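Long-range contacts in copper-containing nitrite reductase (Hyphomicrobium denitrificans 1NES1, PDB 6TFO), which probably reduces nitrite to nitric oxide at paired copper centres, with cytochrome c as the likely electron donor: residues C[226-230]-C[251-255]; C[365-371]-C[414-420]; C[373-377]-C[388-394]. One frame throughout, in Å; residues are numbered along the deposited sequence.

In the fold
Contact 1 comes first along the chain, in the middle cupredoxin domain; contacts 2 and 3 follow in the C-terminal one. Contact 3 (373-377 with 388-394) falls in sequence between the two segments of contact 2 (365-371 with 414-420). The centres of contacts 2 and 3 lie about 12 Å apart, and they share the sheet in which strands 365-370 and 393-396 are neighbours. Contact 1 stands well apart, its centre about 30 Å from that of contact 2 and about 27 Å from that of contact 3. Yet contacts 1 and 2 each supply a histidine to copper sites completed by another subunit: His227 and His419 of one chain serve different metals, so the trimer's interfaces create these sites.

Contact 1. Residues C[226-230]-C[251-255]. With CU (copper (II) ion), chain K.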
ATOM      1  N   PHE C 226       0.315  13.676  46.290  1.00 50.79           N
ATOM      2  CA  PHE C 226       1.527  13.262  47.048  1.00 50.02           C
ATOM      3  C   PHE C 226       1.327  11.841  47.586  1.00 53.34           C
ATOM      4  O   PHE C 226       0.323  11.597  48.304  1.00 53.52           O
ATOM      5  CB  PHE C 226       1.780  14.168  48.250  1.00 46.41           C
ATOM      6  CG  PHE C 226       1.871  15.632  47.937  1.00 42.23           C
ATOM      7  CD1 PHE C 226       3.075  16.194  47.562  1.00 40.71           C
ATOM      8  CD2 PHE C 226       0.758  16.442  48.057  1.00 43.80           C
ATOM      9  CE1 PHE C 226       3.176  17.548  47.323  1.00 41.89           C
ATOM     10  CE2 PHE C 226       0.852  17.795  47.788  1.00 45.06           C
ATOM     11  CZ  PHE C 226       2.060  18.344  47.424  1.00 43.49           C
ATOM     12  N   HIS C 227       2.257  10.936  47.280  1.00 54.51           N
ATOM     13  CA  HIS C 227       2.196   9.528  47.745  1.00 56.66           C
ATOM     14  C   HIS C 227       2.362   9.489  49.268  1.00 56.83           C
ATOM     15  O   HIS C 227       2.027   8.434  49.848  1.00 58.95           O
ATOM     16  CB  HIS C 227       3.195   8.670  46.964  1.00 59.68           C
ATOM     17  CG  HIS C 227       2.746   8.394  45.570  1.00 64.79           C
ATOM     18  ND1 HIS C 227       3.340   7.429  44.792  1.00 67.37           N
ATOM     19  CD2 HIS C 227       1.745   8.932  44.830  1.00 63.75           C
ATOM     20  CE1 HIS C 227       2.746   7.402  43.620  1.00 70.66           C
ATOM     21  NE2 HIS C 227       1.763   8.313  43.616  1.00 69.48           N
ATOM     22  N   GLY C 228       2.834  10.593  49.868  1.00 59.27           N
ATOM     23  CA  GLY C 228       3.051  10.738  51.326  1.00 61.57           C
ATOM     24  C   GLY C 228       1.909  11.443  52.047  1.00 59.45           C
ATOM     25  O   GLY C 228       2.107  11.802  53.208  1.00 59.53           O
ATOM     26  N   ALA C 229       0.768  11.677  51.389  1.00 58.47           N
ATOM     27  CA  ALA C 229      -0.443  12.290  51.990  1.00 58.13           C
ATOM     28  C   ALA C 229      -1.559  11.247  52.063  1.00 60.28           C
ATOM     29  O   ALA C 229      -1.661  10.392  51.146  1.00 55.59           O
ATOM     30  CB  ALA C 229      -0.892  13.494  51.201  1.00 60.20           C
ATOM     31  N   THR C 230      -2.374  11.327  53.118  1.00 64.39           N
ATOM     32  CA  THR C 230      -3.466  10.361  53.416  1.00 63.92           C
ATOM     33  C   THR C 230      -4.818  11.060  53.250  1.00 61.35           C
ATOM     34  O   THR C 230      -5.062  12.016  53.986  1.00 65.00           O
ATOM     35  CB  THR C 230      -3.273   9.754  54.810  1.00 64.67           C
ATOM     36  OG1 THR C 230      -1.919   9.286  54.865  1.00 56.44           O
ATOM     37  CG2 THR C 230      -4.264   8.646  55.114  1.00 65.27           C
ATOM     38  N   PHE C 251      -2.387  19.052  54.882  1.00 51.87           N
ATOM     39  CA  PHE C 251      -2.346  17.593  55.176  1.00 57.59           C
ATOM     40  C   PHE C 251      -1.193  17.304  56.147  1.00 57.68           C
ATOM     41  O   PHE C 251      -0.178  18.041  56.135  1.00 56.76           O
ATOM     42  CB  PHE C 251      -2.278  16.798  53.863  1.00 55.73           C
ATOM     43  CG  PHE C 251      -0.949  16.863  53.151  1.00 54.61           C
ATOM     44  CD1 PHE C 251      -0.625  17.936  52.335  1.00 57.62           C
ATOM     45  CD2 PHE C 251      -0.006  15.863  53.318  1.00 54.64           C
ATOM     46  CE1 PHE C 251       0.599  18.000  51.685  1.00 55.98           C
ATOM     47  CE2 PHE C 251       1.223  15.932  52.681  1.00 53.22           C
ATOM     48  CZ  PHE C 251       1.520  16.994  51.850  1.00 57.04           C
ATOM     49  N   LYS C 252      -1.360  16.282  56.988  1.00 61.40           N
ATOM     50  CA  LYS C 252      -0.341  15.846  57.980  1.00 64.70           C
ATOM     51  C   LYS C 252       0.537  14.786  57.317  1.00 58.57           C
ATOM     52  O   LYS C 252      -0.018  13.861  56.728  1.00 53.36           O
ATOM     53  CB  LYS C 252      -0.991  15.340  59.279  1.00 73.65           C
ATOM     54  CG  LYS C 252      -0.800  16.236  60.502  1.00 78.84           C
ATOM     55  CD  LYS C 252      -2.071  16.483  61.314  1.00 84.07           C
ATOM     56  CE  LYS C 252      -2.598  15.260  62.041  1.00 90.21           C
ATOM     57  NZ  LYS C 252      -2.205  15.244  63.475  1.00 96.03           N
ATOM     58  N   ALA C 253       1.853  14.970  57.384  1.00 56.94           N
ATOM     59  CA  ALA C 253       2.865  13.977  56.975  1.00 59.28           C
ATOM     60  C   ALA C 253       2.920  12.869  58.039  1.00 61.62           C
ATOM     61  O   ALA C 253       3.742  12.966  58.950  1.00 67.98           O
ATOM     62  CB  ALA C 253       4.201  14.658  56.768  1.00 55.59           C
ATOM     63  N   LEU C 254       2.050  11.864  57.922  1.00 60.98           N
ATOM     64  CA  LEU C 254       1.856  10.800  58.938  1.00 60.27           C
ATOM     65  C   LEU C 254       2.952   9.741  58.840  1.00 61.83           C
ATOM     66  O   LEU C 254       3.132   9.019  59.822  1.00 68.11           O
ATOM     67  CB  LEU C 254       0.498  10.125  58.735  1.00 63.98           C
ATOM     68  CG  LEU C 254      -0.724  11.014  58.941  1.00 65.90           C
ATOM     69  CD1 LEU C 254      -2.013  10.245  58.676  1.00 64.67           C
ATOM     70  CD2 LEU C 254      -0.736  11.619  60.343  1.00 69.19           C
ATOM     71  N   VAL C 255       3.605   9.583  57.694  1.00 58.05           N
ATOM     72  CA  VAL C 255       4.479   8.394  57.468  1.00 53.02           C
ATOM     73  C   VAL C 255       5.802   8.838  56.878  1.00 54.07           C
ATOM     74  O   VAL C 255       5.820   9.573  55.904  1.00 55.51           O
ATOM     75  CB  VAL C 255       3.807   7.363  56.558  1.00 50.27           C
ATOM     76  CG1 VAL C 255       4.681   6.128  56.415  1.00 49.55           C
ATOM     77  CG2 VAL C 255       2.406   7.015  57.054  1.00 49.21           C
TER
HETATM   78 CU    CU K 502       0.441   8.305  42.064  0.70 53.22          CU
HETATM   79  O   HOH W   1       3.710  10.998  55.386  1.00 42.41           O
HETATM   80  O   HOH W   2       0.144  11.075  55.310  1.00 43.76           O
HETATM   81  O   HOH W   3      -1.590   7.875  42.054  1.00 56.67           O
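The Phe251 ring meets both the Ala229 methyl and the Phe226 ring, and Phe251 has 81 Å² buried, more than any other residue here. Its CD2 packs tightly against Ala229 CB at 3.3 Å. Farther out, Phe251 CZ lies 3.9 Å above one face of the Phe226 ring, near the rim. The two rings are tilted by only 23° but slid apart, with centroids separated by 5.1 Å, so they overlap little. A chi1 of 73° sets CG of Phe251 between its backbone N and carbonyl carbon, and from there the ring reaches over the turn. With an alanine in its place, the Phe226 face and the Ala229 methyl would probably lose their shared partner and a gap would open between turn and strand.

That turn is a type I beta turn from Phe226 to Ala229, closed by Ala229 N donating to Phe226 O, and it packs against strand 246-252, the outermost of its cupredoxin sheet within this chain, which pairs on with a strand of the second subunit. His227, within the turn, binds copper through NE2 at 2.0 Å; water 3, His262 of the same chain and His419 of the second subunit complete the site. Gly228 O joins the segments through two waters, both donating to it: water 1 accepts from Val255 N (2.7 Å), while water 2 accepts from Thr230 OG1 (2.8 Å) and donates to Lys252 O. Leu254 CD1 rests 3.9 Å from Thr230 OG1, the two side chains crossing at about a right angle.

Contact 2. Residues C[365-371]-C[414-420]; sequences SSFHVIG and YVLVDHA. With CU (copper (II) ion), chain E.
His419 presents its ring edge to one face of His368, a T-shaped pair with planes at 82° and centroids 5.0 Å apart; Val417 CG2 lies at the edge of the His368 ring. Phe367 meets Leu416 in the plane of its ring, CZ to CD2 at 3.9 Å, while Phe356 stacks on that ring. At the Tyr414 edge, CE1 comes within 3.2 Å of Gly371 O, and the hydroxyl is bonded to Arg410 O.

The carboxylate of Asp418 is gripped from opposite faces: Ser366 N reaches OD1 at 2.9 Å from above its plane, nearly straight (169° at H), and Ala420 N reaches the same atom at 3.2 Å from the other side, forming an Asx turn. Water 4 also donates to OD1, and OD2 takes Gln299 NE2 and a salt bridge from Arg423. With CG anti to the backbone N (chi1 -178°), the carboxylate is carried across to Ser366. Between the antiparallel strands, His368 and Val417 form a hydrogen-bonded pair. Ile370 CD1 packs on Val417 CG1 at 3.8 Å, the side chains crossing at about a right angle.

His368 ND1 is hydrogen-bonded to Gln392 O, which restrains the rotation of its ring; its NE2 lies 3.7 Å from the copper without being a ligand. His419 NE2 binds that copper at 2.1 Å; with His227 and His262 of the third subunit it makes the three-histidine, type 2 interface copper site characteristic of copper nitrite reductases.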
ATOM      1  N   SER C 365      12.502   1.325  36.241  1.00 40.29           N
ATOM      2  CA  SER C 365      13.955   1.543  36.033  1.00 38.75           C
ATOM      3  C   SER C 365      14.749   0.455  36.761  1.00 43.12           C
ATOM      4  O   SER C 365      14.400   0.121  37.899  1.00 46.35           O
ATOM      5  CB  SER C 365      14.368   2.899  36.494  1.00 38.68           C
ATOM      6  OG  SER C 365      15.743   3.103  36.228  1.00 39.90           O
ATOM      7  N   SER C 366      15.750  -0.112  36.102  1.00 39.56           N
ATOM      8  CA  SER C 366      16.754  -1.002  36.720  1.00 38.67           C
ATOM      9  C   SER C 366      17.960  -0.131  37.098  1.00 42.63           C
ATOM     10  O   SER C 366      18.987  -0.180  36.388  1.00 37.83           O
ATOM     11  CB  SER C 366      17.073  -2.146  35.789  1.00 35.65           C
ATOM     12  OG  SER C 366      15.877  -2.876  35.504  1.00 34.71           O
ATOM     13  N   PHE C 367      17.817   0.681  38.158  1.00 44.70           N
ATOM     14  CA  PHE C 367      18.747   1.799  38.464  1.00 41.51           C
ATOM     15  C   PHE C 367      20.066   1.217  38.946  1.00 43.32           C
ATOM     16  O   PHE C 367      20.057   0.300  39.794  1.00 51.71           O
ATOM     17  CB  PHE C 367      18.174   2.771  39.490  1.00 41.04           C
ATOM     18  CG  PHE C 367      19.053   3.974  39.711  1.00 42.67           C
ATOM     19  CD1 PHE C 367      19.260   4.893  38.704  1.00 45.31           C
ATOM     20  CD2 PHE C 367      19.693   4.177  40.920  1.00 44.49           C
ATOM     21  CE1 PHE C 367      20.057   6.005  38.911  1.00 48.71           C
ATOM     22  CE2 PHE C 367      20.491   5.291  41.129  1.00 43.97           C
ATOM     23  CZ  PHE C 367      20.676   6.201  40.125  1.00 47.73           C
ATOM     24  N   HIS C 368      21.158   1.735  38.399  1.00 40.03           N
ATOM     25  CA  HIS C 368      22.528   1.195  38.561  1.00 39.83           C
ATOM     26  C   HIS C 368      23.524   2.313  38.296  1.00 39.24           C
ATOM     27  O   HIS C 368      23.234   3.185  37.468  1.00 41.77           O
ATOM     28  CB  HIS C 368      22.753   0.021  37.613  1.00 40.41           C
ATOM     29  CG  HIS C 368      24.167  -0.445  37.557  1.00 45.64           C
ATOM     30  ND1 HIS C 368      24.684  -1.375  38.447  1.00 44.64           N
ATOM     31  CD2 HIS C 368      25.163  -0.151  36.696  1.00 48.37           C
ATOM     32  CE1 HIS C 368      25.941  -1.621  38.137  1.00 46.61           C
ATOM     33  NE2 HIS C 368      26.253  -0.891  37.067  1.00 47.03           N
ATOM     34  N   VAL C 369      24.635   2.309  39.009  1.00 40.03           N
ATOM     35  CA  VAL C 369      25.728   3.294  38.792  1.00 42.28           C
ATOM     36  C   VAL C 369      26.935   2.484  38.373  1.00 42.81           C
ATOM     37  O   VAL C 369      27.417   1.715  39.210  1.00 45.33           O
ATOM     38  CB  VAL C 369      26.017   4.132  40.043  1.00 44.55           C
ATOM     39  CG1 VAL C 369      27.273   4.964  39.863  1.00 46.06           C
ATOM     40  CG2 VAL C 369      24.822   5.001  40.408  1.00 42.00           C
ATOM     41  N   ILE C 370      27.341   2.622  37.116  1.00 43.96           N
ATOM     42  CA  ILE C 370      28.468   1.842  36.540  1.00 49.85           C
ATOM     43  C   ILE C 370      29.724   2.234  37.322  1.00 47.40           C
ATOM     44  O   ILE C 370      29.958   3.463  37.468  1.00 46.38           O
ATOM     45  CB  ILE C 370      28.585   2.067  35.015  1.00 49.34           C
ATOM     46  CG1 ILE C 370      27.252   1.817  34.297  1.00 55.26           C
ATOM     47  CG2 ILE C 370      29.684   1.197  34.437  1.00 46.14           C
ATOM     48  CD1 ILE C 370      27.316   1.967  32.790  1.00 53.34           C
ATOM     49  N   GLY C 371      30.436   1.245  37.877  1.00 51.94           N
ATOM     50  CA  GLY C 371      31.705   1.451  38.621  1.00 50.74           C
ATOM     51  C   GLY C 371      31.524   1.571  40.128  1.00 49.32           C
ATOM     52  O   GLY C 371      32.543   1.672  40.837  1.00 48.34           O
ATOM     53  N   TYR C 414      31.470   8.198  37.152  1.00 52.72           N
ATOM     54  CA  TYR C 414      30.511   7.119  37.483  1.00 55.55           C
ATOM     55  C   TYR C 414      29.233   7.406  36.692  1.00 52.54           C
ATOM     56  O   TYR C 414      28.825   8.587  36.583  1.00 49.20           O
ATOM     57  CB  TYR C 414      30.338   7.025  38.999  1.00 61.26           C
ATOM     58  CG  TYR C 414      31.583   6.605  39.748  1.00 70.67           C
ATOM     59  CD1 TYR C 414      31.904   5.263  39.926  1.00 74.82           C
ATOM     60  CD2 TYR C 414      32.438   7.551  40.301  1.00 67.36           C
ATOM     61  CE1 TYR C 414      33.037   4.877  40.630  1.00 71.76           C
ATOM     62  CE2 TYR C 414      33.567   7.181  41.014  1.00 63.74           C
ATOM     63  CZ  TYR C 414      33.865   5.838  41.188  1.00 69.85           C
ATOM     64  OH  TYR C 414      34.973   5.453  41.894  1.00 67.36           O
ATOM     65  N   VAL C 415      28.635   6.369  36.110  1.00 47.59           N
ATOM     66  CA  VAL C 415      27.551   6.560  35.109  1.00 46.91           C
ATOM     67  C   VAL C 415      26.248   5.979  35.637  1.00 42.58           C
ATOM     68  O   VAL C 415      26.181   4.758  35.777  1.00 40.57           O
ATOM     69  CB  VAL C 415      27.925   5.947  33.753  1.00 49.12           C
ATOM     70  CG1 VAL C 415      26.814   6.145  32.739  1.00 48.64           C
ATOM     71  CG2 VAL C 415      29.226   6.531  33.227  1.00 50.35           C
ATOM     72  N   LEU C 416      25.253   6.848  35.838  1.00 42.96           N
ATOM     73  CA  LEU C 416      23.858   6.482  36.188  1.00 41.21           C
ATOM     74  C   LEU C 416      23.148   5.948  34.938  1.00 41.91           C
ATOM     75  O   LEU C 416      23.161   6.649  33.913  1.00 41.18           O
ATOM     76  CB  LEU C 416      23.125   7.728  36.699  1.00 44.96           C
ATOM     77  CG  LEU C 416      23.466   8.224  38.105  1.00 43.56           C
ATOM     78  CD1 LEU C 416      24.885   8.787  38.169  1.00 45.10           C
ATOM     79  CD2 LEU C 416      22.461   9.286  38.531  1.00 43.14           C
ATOM     80  N   VAL C 417      22.526   4.770  35.026  1.00 40.79           N
ATOM     81  CA  VAL C 417      21.781   4.125  33.905  1.00 40.49           C
ATOM     82  C   VAL C 417      20.523   3.446  34.444  1.00 37.63           C
ATOM     83  O   VAL C 417      20.494   3.068  35.642  1.00 36.48           O
ATOM     84  CB  VAL C 417      22.641   3.096  33.144  1.00 41.11           C
ATOM     85  CG1 VAL C 417      23.924   3.720  32.608  1.00 42.68           C
ATOM     86  CG2 VAL C 417      22.946   1.857  33.981  1.00 40.32           C
ATOM     87  N   ASP C 418      19.531   3.280  33.568  1.00 36.60           N
ATOM     88  CA  ASP C 418      18.516   2.198  33.661  1.00 34.14           C
ATOM     89  C   ASP C 418      19.155   1.011  32.942  1.00 33.87           C
ATOM     90  O   ASP C 418      19.585   1.202  31.821  1.00 38.79           O
ATOM     91  CB  ASP C 418      17.202   2.684  33.069  1.00 33.82           C
ATOM     92  CG  ASP C 418      16.057   1.707  33.140  1.00 37.72           C
ATOM     93  OD1 ASP C 418      16.332   0.484  33.317  1.00 38.73           O
ATOM     94  OD2 ASP C 418      14.891   2.182  33.015  1.00 37.87           O
ATOM     95  N   HIS C 419      19.339  -0.128  33.597  1.00 36.89           N
ATOM     96  CA  HIS C 419      20.170  -1.240  33.058  1.00 41.74           C
ATOM     97  C   HIS C 419      19.370  -2.022  32.006  1.00 40.03           C
ATOM     98  O   HIS C 419      19.875  -3.073  31.549  1.00 41.96           O
ATOM     99  CB  HIS C 419      20.714  -2.142  34.187  1.00 41.61           C
ATOM    100  CG  HIS C 419      22.081  -2.669  33.904  1.00 44.94           C
ATOM    101  ND1 HIS C 419      22.312  -3.643  32.962  1.00 45.06           N
ATOM    102  CD2 HIS C 419      23.288  -2.338  34.414  1.00 47.81           C
ATOM    103  CE1 HIS C 419      23.605  -3.892  32.912  1.00 50.03           C
ATOM    104  NE2 HIS C 419      24.231  -3.106  33.788  1.00 46.76           N
ATOM    105  N   ALA C 420      18.154  -1.576  31.677  1.00 39.86           N
ATOM    106  CA  ALA C 420      17.502  -1.908  30.386  1.00 43.55           C
ATOM    107  C   ALA C 420      18.177  -1.019  29.335  1.00 39.95           C
ATOM    108  O   ALA C 420      17.667   0.073  29.053  1.00 39.27           O
ATOM    109  CB  ALA C 420      16.002  -1.712  30.448  1.00 46.30           C
TER
HETATM  110 CU    CU E 502      26.318  -2.787  33.943  0.65 49.68          CU
HETATM  111  O   HOH W   4      14.499  -1.512  33.402  1.00 33.43           O

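Contact 3. Residues C[373-377]-C[388-394]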
ATOM      1  N   ILE C 373      28.870   0.188  43.725  1.00 51.94           N
ATOM      2  CA  ILE C 373      27.933  -0.771  44.366  1.00 46.68           C
ATOM      3  C   ILE C 373      27.193   0.012  45.435  1.00 47.60           C
ATOM      4  O   ILE C 373      27.817   0.876  46.061  1.00 47.69           O
ATOM      5  CB  ILE C 373      28.674  -1.983  44.944  1.00 46.97           C
ATOM      6  CG1 ILE C 373      29.716  -2.501  43.943  1.00 47.53           C
ATOM      7  CG2 ILE C 373      27.674  -3.054  45.375  1.00 47.34           C
ATOM      8  CD1 ILE C 373      30.509  -3.713  44.382  1.00 45.25           C
ATOM      9  N   PHE C 374      25.903  -0.236  45.581  1.00 41.42           N
ATOM     10  CA  PHE C 374      25.086   0.480  46.580  1.00 44.60           C
ATOM     11  C   PHE C 374      25.388  -0.116  47.958  1.00 44.12           C
ATOM     12  O   PHE C 374      25.135  -1.316  48.141  1.00 47.49           O
ATOM     13  CB  PHE C 374      23.607   0.424  46.181  1.00 44.64           C
ATOM     14  CG  PHE C 374      23.305   1.056  44.848  1.00 37.44           C
ATOM     15  CD1 PHE C 374      23.897   2.250  44.490  1.00 37.79           C
ATOM     16  CD2 PHE C 374      22.429   0.459  43.964  1.00 38.85           C
ATOM     17  CE1 PHE C 374      23.624   2.839  43.268  1.00 40.98           C
ATOM     18  CE2 PHE C 374      22.157   1.045  42.742  1.00 40.71           C
ATOM     19  CZ  PHE C 374      22.770   2.223  42.385  1.00 40.85           C
ATOM     20  N   ASP C 375      25.980   0.674  48.863  1.00 45.56           N
ATOM     21  CA  ASP C 375      26.235   0.227  50.254  1.00 43.37           C
ATOM     22  C   ASP C 375      24.872  -0.059  50.878  1.00 45.39           C
ATOM     23  O   ASP C 375      24.712  -1.155  51.393  1.00 44.66           O
ATOM     24  CB  ASP C 375      27.055   1.249  51.036  1.00 48.72           C
ATOM     25  CG  ASP C 375      28.517   1.291  50.622  1.00 56.20           C
ATOM     26  OD1 ASP C 375      29.010   0.284  50.131  1.00 61.93           O
ATOM     27  OD2 ASP C 375      29.149   2.345  50.778  1.00 61.83           O
ATOM     28  N   HIS C 376      23.921   0.874  50.733  1.00 49.80           N
ATOM     29  CA  HIS C 376      22.532   0.788  51.263  1.00 48.48           C
ATOM     30  C   HIS C 376      21.527   1.087  50.150  1.00 45.92           C
ATOM     31  O   HIS C 376      21.759   2.014  49.377  1.00 42.83           O
ATOM     32  CB  HIS C 376      22.343   1.732  52.458  1.00 49.68           C
ATOM     33  CG  HIS C 376      23.313   1.457  53.552  1.00 54.78           C
ATOM     34  ND1 HIS C 376      24.499   2.164  53.687  1.00 54.78           N
ATOM     35  CD2 HIS C 376      23.317   0.508  54.511  1.00 54.16           C
ATOM     36  CE1 HIS C 376      25.176   1.672  54.698  1.00 50.82           C
ATOM     37  NE2 HIS C 376      24.466   0.660  55.219  1.00 53.76           N
ATOM     38  N   VAL C 377      20.450   0.303  50.102  1.00 46.35           N
ATOM     39  CA  VAL C 377      19.277   0.491  49.207  1.00 44.04           C
ATOM     40  C   VAL C 377      18.028   0.448  50.073  1.00 42.56           C
ATOM     41  O   VAL C 377      17.755  -0.593  50.685  1.00 44.42           O
ATOM     42  CB  VAL C 377      19.216  -0.592  48.110  1.00 43.08           C
ATOM     43  CG1 VAL C 377      17.921  -0.489  47.305  1.00 43.34           C
ATOM     44  CG2 VAL C 377      20.447  -0.559  47.206  1.00 38.63           C
ATOM     45  N   LEU C 388      18.744  -2.696  52.529  1.00 45.88           N
ATOM     46  CA  LEU C 388      19.523  -3.823  51.957  1.00 42.39           C
ATOM     47  C   LEU C 388      20.939  -3.326  51.696  1.00 38.81           C
ATOM     48  O   LEU C 388      21.127  -2.117  51.611  1.00 36.34           O
ATOM     49  CB  LEU C 388      18.860  -4.318  50.671  1.00 43.96           C
ATOM     50  CG  LEU C 388      17.486  -4.958  50.834  1.00 46.59           C
ATOM     51  CD1 LEU C 388      16.755  -4.973  49.510  1.00 50.19           C
ATOM     52  CD2 LEU C 388      17.580  -6.375  51.372  1.00 50.96           C
ATOM     53  N   THR C 389      21.897  -4.239  51.615  1.00 39.30           N
ATOM     54  CA  THR C 389      23.340  -3.902  51.626  1.00 41.21           C
ATOM     55  C   THR C 389      24.036  -4.633  50.479  1.00 40.58           C
ATOM     56  O   THR C 389      23.697  -5.824  50.225  1.00 37.19           O
ATOM     57  CB  THR C 389      23.972  -4.217  53.001  1.00 38.21           C
ATOM     58  OG1 THR C 389      23.632  -5.546  53.379  1.00 38.54           O
ATOM     59  CG2 THR C 389      23.493  -3.278  54.078  1.00 37.07           C
ATOM     60  N   GLY C 390      25.021  -3.967  49.862  1.00 43.25           N
ATOM     61  CA  GLY C 390      25.845  -4.558  48.787  1.00 47.95           C
ATOM     62  C   GLY C 390      24.965  -4.999  47.625  1.00 47.03           C
ATOM     63  O   GLY C 390      24.927  -6.239  47.350  1.00 45.04           O
ATOM     64  N   VAL C 391      24.268  -4.024  47.015  1.00 41.98           N
ATOM     65  CA  VAL C 391      23.292  -4.216  45.900  1.00 48.33           C
ATOM     66  C   VAL C 391      23.823  -3.526  44.634  1.00 46.11           C
ATOM     67  O   VAL C 391      24.102  -2.303  44.702  1.00 47.44           O
ATOM     68  CB  VAL C 391      21.899  -3.689  46.299  1.00 50.00           C
ATOM     69  CG1 VAL C 391      20.960  -3.517  45.109  1.00 47.32           C
ATOM     70  CG2 VAL C 391      21.264  -4.572  47.361  1.00 47.12           C
ATOM     71  N   GLN C 392      23.945  -4.275  43.523  1.00 47.44           N
ATOM     72  CA  GLN C 392      24.424  -3.753  42.201  1.00 43.42           C
ATOM     73  C   GLN C 392      23.357  -2.885  41.530  1.00 42.02           C
ATOM     74  O   GLN C 392      23.732  -1.807  41.013  1.00 42.23           O
ATOM     75  CB  GLN C 392      24.797  -4.868  41.227  1.00 40.65           C
ATOM     76  CG  GLN C 392      23.646  -5.809  40.912  1.00 42.33           C
ATOM     77  CD  GLN C 392      24.217  -7.089  40.362  1.00 44.87           C
ATOM     78  OE1 GLN C 392      25.031  -7.067  39.422  1.00 41.75           O
ATOM     79  NE2 GLN C 392      23.816  -8.204  40.968  1.00 45.67           N
ATOM     80  N   THR C 393      22.086  -3.326  41.547  1.00 40.90           N
ATOM     81  CA  THR C 393      20.994  -2.755  40.714  1.00 40.42           C
ATOM     82  C   THR C 393      19.642  -2.912  41.419  1.00 37.91           C
ATOM     83  O   THR C 393      19.354  -4.023  41.906  1.00 37.76           O
ATOM     84  CB  THR C 393      20.999  -3.444  39.342  1.00 43.03           C
ATOM     85  OG1 THR C 393      22.269  -3.284  38.687  1.00 40.98           O
ATOM     86  CG2 THR C 393      19.893  -2.926  38.448  1.00 41.69           C
ATOM     87  N   VAL C 394      18.813  -1.871  41.432  1.00 37.97           N
ATOM     88  CA  VAL C 394      17.471  -1.934  42.097  1.00 44.00           C
ATOM     89  C   VAL C 394      16.351  -1.526  41.124  1.00 43.15           C
ATOM     90  O   VAL C 394      16.427  -0.427  40.557  1.00 46.94           O
ATOM     91  CB  VAL C 394      17.451  -1.072  43.376  1.00 50.81           C
ATOM     92  CG1 VAL C 394      18.057   0.311  43.135  1.00 51.87           C
ATOM     93  CG2 VAL C 394      16.044  -0.985  43.985  1.00 52.79           C
TER
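A beta hairpin of strands 374-377 and 388-391 is bulged on both arms: Gly390 and Val391 both face Phe374 in a G1 bulge, and, against the neighbouring strand 400-407, Asp375 and His376 both face Asp405 in a classic bulge. Positive phi at Gly390 (59°) favours glycine. Phe374 and Val391 bond in both directions, Phe374 N to Val391 O at 2.9 Å and Val391 N to Phe374 O at 3.1 Å, the latter donor lying in the carbonyl plane. Within the bulge Gly390 N reaches Asp375 O at 3.2 Å from above the carbonyl plane, and past it Val377 and Leu388 resume regular two-way pairing.

The chain turns corners at Asp375 and Gly390, and the second segment passes from the six-stranded sheet to strand 393-396 of the five-stranded one, so Val394 meets the face that carries Phe374, Val377 and Val391. Phe374 also touches Val369 of that second sheet. On the face of His376 and Thr389, His376 CD2 packs on Thr389 CG2 at 3.8 Å; His376 ND1 is held by Asp405, and Thr389 OG1 bonds to Thr384 of the third subunit.

Val377 branches toward two partners: CG2 meets Val391 CB at 3.6 Å, crossing at about a right angle, and CG1 meets Val394 CG2 at 3.8 Å. A chi1 of 47° at Val394 puts its CG1 between backbone N and carbonyl carbon, 4.2 Å from Phe374 CE2.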